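Local atomic coordinates of protein NRD1 (Saccharomyces cerevisiae, PDB entry 3CLJ), a protein that binds the phosphorylated C-terminal domain of RNA polymerase II through its CTD-interacting domain and takes part in transcription termination with Nab3 and Sen1. Residues A[61-66]-A[121-126]. Sequence-based numbering, arbitrary orientation.
Sequences SLYIID and RMLLDI
L123 reaches across from helix 114-130 and sets its two methyls among L62, Y63 and D66 of helix 58-77. With CG anti to the backbone N (chi1 -157°), its isobutyl group extends toward the neighbouring helix and forks there. CD2 lies 3.7 Å from L62 CB and 3.9 Å from Y63 CD1. The other methyl, CD1, packs against the D66 carboxylate, 3.7 Å from D66 CG and about as far from both oxygens. The Y63 ring crosses the fork obliquely, its CD1 and CE1 atoms near both methyls. An alanine in place of Y63 would probably leave that flank of L123 uncovered and let its methyls shift. D66 projects CG anti to its own N (chi1 178°), and its OD1 also comes 4.2 Å from I126 CG2. No hydrogen bond joins the two segments; D66 OD1 instead accepts one from W127 NE1 and pairs with R70, which would hold the carboxylate against L123. L62 continues the apolar layer onto L105 and A108 of helix 90-111. The segment axes run nearly parallel, 11.3 Å apart at an angle of 11°, a wide spacing that L123 spans within the all-helical, right-handed superhelical fold of CTD-interacting domains.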
ATOM      1  N   SER A  61       5.849   2.064   2.800  1.00 42.31           N
ATOM      2  CA  SER A  61       4.710   1.190   3.049  1.00 42.15           C
ATOM      3  C   SER A  61       3.509   1.485   2.131  1.00 42.84           C
ATOM      4  O   SER A  61       2.800   0.561   1.702  1.00 41.65           O
ATOM      5  CB  SER A  61       4.300   1.231   4.517  1.00 42.72           C
ATOM      6  OG  SER A  61       3.429   2.377   4.769  1.00 44.68           O
ATOM      7  N   LEU A  62       3.310   2.754   1.791  1.00 41.99           N
ATOM      8  CA  LEU A  62       2.258   3.120   0.817  1.00 43.45           C
ATOM      9  C   LEU A  62       2.665   2.802  -0.646  1.00 42.41           C
ATOM     10  O   LEU A  62       1.797   2.508  -1.502  1.00 43.26           O
ATOM     11  CB  LEU A  62       1.867   4.612   0.986  1.00 41.77           C
ATOM     12  CG  LEU A  62       1.167   4.947   2.320  1.00 43.70           C
ATOM     13  CD1 LEU A  62       1.030   6.492   2.484  1.00 39.91           C
ATOM     14  CD2 LEU A  62      -0.165   4.250   2.571  1.00 45.65           C
ATOM     15  N   TYR A  63       3.973   2.856  -0.915  1.00 41.84           N
ATOM     16  CA  TYR A  63       4.531   2.392  -2.219  1.00 42.01           C
ATOM     17  C   TYR A  63       4.289   0.883  -2.391  1.00 42.07           C
ATOM     18  O   TYR A  63       3.960   0.395  -3.486  1.00 41.72           O
ATOM     19  CB  TYR A  63       6.020   2.693  -2.349  1.00 39.36           C
ATOM     20  CG  TYR A  63       6.370   4.170  -2.590  1.00 41.61           C
ATOM     21  CD1 TYR A  63       5.389   5.114  -2.964  1.00 39.04           C
ATOM     22  CD2 TYR A  63       7.689   4.600  -2.474  1.00 38.31           C
ATOM     23  CE1 TYR A  63       5.738   6.466  -3.215  1.00 41.20           C
ATOM     24  CE2 TYR A  63       8.054   5.918  -2.702  1.00 41.49           C
ATOM     25  CZ  TYR A  63       7.083   6.845  -3.086  1.00 40.43           C
ATOM     26  OH  TYR A  63       7.479   8.132  -3.324  1.00 44.73           O
ATOM     27  N   ILE A  64       4.446   0.125  -1.310  1.00 43.93           N
ATOM     28  CA  ILE A  64       4.210  -1.310  -1.392  1.00 43.41           C
ATOM     29  C   ILE A  64       2.725  -1.593  -1.719  1.00 44.67           C
ATOM     30  O   ILE A  64       2.400  -2.411  -2.593  1.00 44.23           O
ATOM     31  CB  ILE A  64       4.603  -2.041  -0.067  1.00 44.78           C
ATOM     32  CG1 ILE A  64       6.126  -2.159   0.096  1.00 42.19           C
ATOM     33  CG2 ILE A  64       4.047  -3.493  -0.046  1.00 42.58           C
ATOM     34  CD1 ILE A  64       6.586  -2.482   1.607  1.00 42.61           C
ATOM     35  N   ILE A  65       1.826  -0.906  -1.013  1.00 44.05           N
ATOM     36  CA  ILE A  65       0.383  -0.935  -1.305  1.00 44.80           C
ATOM     37  C   ILE A  65      -0.015  -0.408  -2.701  1.00 43.92           C
ATOM     38  O   ILE A  65      -0.934  -0.961  -3.357  1.00 44.89           O
ATOM     39  CB  ILE A  65      -0.419  -0.214  -0.137  1.00 45.53           C
ATOM     40  CG1 ILE A  65      -0.307  -1.043   1.138  1.00 47.70           C
ATOM     41  CG2 ILE A  65      -1.894   0.109  -0.558  1.00 45.84           C
ATOM     42  CD1 ILE A  65      -0.603  -0.243   2.432  1.00 46.80           C
ATOM     43  N   ASP A  66       0.625   0.677  -3.153  1.00 42.65           N
ATOM     44  CA  ASP A  66       0.459   1.159  -4.501  1.00 43.41           C
ATOM     45  C   ASP A  66       0.782   0.107  -5.529  1.00 43.05           C
ATOM     46  O   ASP A  66       0.067  -0.064  -6.487  1.00 42.66           O
ATOM     47  CB  ASP A  66       1.383   2.394  -4.769  1.00 44.49           C
ATOM     48  CG  ASP A  66       1.273   2.898  -6.174  1.00 44.83           C
ATOM     49  OD1 ASP A  66       0.170   3.309  -6.596  1.00 44.70           O
ATOM     50  OD2 ASP A  66       2.275   2.889  -6.919  1.00 41.06           O
ATOM     51  N   ARG A 121       0.866  12.873  -1.250  1.00 45.94           N
ATOM     52  CA  ARG A 121      -0.054  13.658  -2.095  1.00 46.57           C
ATOM     53  C   ARG A 121      -0.017  13.236  -3.576  1.00 47.63           C
ATOM     54  O   ARG A 121      -1.076  13.002  -4.164  1.00 47.03           O
ATOM     55  CB  ARG A 121       0.232  15.143  -1.870  1.00 46.75           C
ATOM     56  CG  ARG A 121      -0.961  16.095  -2.032  0.50 48.68           C
ATOM     57  CD  ARG A 121      -1.360  16.354  -3.494  0.50 49.35           C
ATOM     58  NE  ARG A 121      -1.636  17.760  -3.776  0.50 47.74           N
ATOM     59  CZ  ARG A 121      -2.077  18.666  -2.903  0.50 47.42           C
ATOM     60  NH1 ARG A 121      -2.335  18.346  -1.653  0.50 49.00           N
ATOM     61  NH2 ARG A 121      -2.251  19.915  -3.286  0.50 47.78           N
ATOM     62  N   MET A 122       1.177  13.078  -4.175  1.00 49.00           N
ATOM     63  CA  MET A 122       1.244  12.631  -5.581  1.00 48.61           C
ATOM     64  C   MET A 122       0.755  11.252  -5.811  1.00 47.82           C
ATOM     65  O   MET A 122       0.085  10.953  -6.801  1.00 48.25           O
ATOM     66  CB  MET A 122       2.658  12.694  -6.186  1.00 51.70           C
ATOM     67  CG  MET A 122       2.650  12.133  -7.676  1.00 52.31           C
ATOM     68  SD  MET A 122       1.753  13.163  -8.909  1.00 65.43           S
ATOM     69  CE  MET A 122       0.626  11.962  -9.597  1.00 55.56           C
ATOM     70  N   LEU A 123       1.069  10.382  -4.875  1.00 46.67           N
ATOM     71  CA  LEU A 123       0.533   9.061  -4.887  1.00 46.47           C
ATOM     72  C   LEU A 123      -1.001   9.045  -4.812  1.00 46.17           C
ATOM     73  O   LEU A 123      -1.669   8.261  -5.535  1.00 45.73           O
ATOM     74  CB  LEU A 123       1.184   8.294  -3.709  1.00 47.01           C
ATOM     75  CG  LEU A 123       1.264   6.794  -3.697  1.00 47.71           C
ATOM     76  CD1 LEU A 123       2.078   6.236  -4.886  1.00 41.13           C
ATOM     77  CD2 LEU A 123       1.726   6.267  -2.290  1.00 43.97           C
ATOM     78  N   LEU A 124      -1.585   9.880  -3.922  1.00 45.38           N
ATOM     79  CA  LEU A 124      -3.057  10.102  -3.944  1.00 44.56           C
ATOM     80  C   LEU A 124      -3.572  10.502  -5.319  1.00 44.52           C
ATOM     81  O   LEU A 124      -4.682  10.101  -5.737  1.00 44.29           O
ATOM     82  CB  LEU A 124      -3.496  11.155  -2.882  1.00 43.45           C
ATOM     83  CG  LEU A 124      -3.348  10.562  -1.461  1.00 45.17           C
ATOM     84  CD1 LEU A 124      -3.535  11.600  -0.347  1.00 44.31           C
ATOM     85  CD2 LEU A 124      -4.354   9.354  -1.294  1.00 41.32           C
ATOM     86  N   ASP A 125      -2.784  11.310  -6.033  1.00 44.90           N
ATOM     87  CA  ASP A 125      -3.199  11.769  -7.368  1.00 45.98           C
ATOM     88  C   ASP A 125      -3.201  10.649  -8.401  1.00 45.70           C
ATOM     89  O   ASP A 125      -4.121  10.526  -9.221  1.00 46.07           O
ATOM     90  CB  ASP A 125      -2.335  12.951  -7.820  1.00 46.43           C
ATOM     91  CG  ASP A 125      -2.677  14.235  -7.063  1.00 50.23           C
ATOM     92  OD1 ASP A 125      -3.750  14.262  -6.406  1.00 52.69           O
ATOM     93  OD2 ASP A 125      -1.889  15.221  -7.122  1.00 53.21           O
ATOM     94  N   ILE A 126      -2.174   9.814  -8.343  1.00 46.55           N
ATOM     95  CA  ILE A 126      -2.107   8.571  -9.128  1.00 46.71           C
ATOM     96  C   ILE A 126      -3.248   7.611  -8.745  1.00 46.50           C
ATOM     97  O   ILE A 126      -3.913   7.074  -9.630  1.00 48.26           O
ATOM     98  CB  ILE A 126      -0.692   7.931  -8.960  1.00 47.08           C
ATOM     99  CG1 ILE A 126       0.353   8.731  -9.769  1.00 47.94           C
ATOM    100  CG2 ILE A 126      -0.658   6.430  -9.291  1.00 48.91           C
ATOM    101  CD1 ILE A 126       1.661   8.679  -9.049  1.00 52.75           C
TER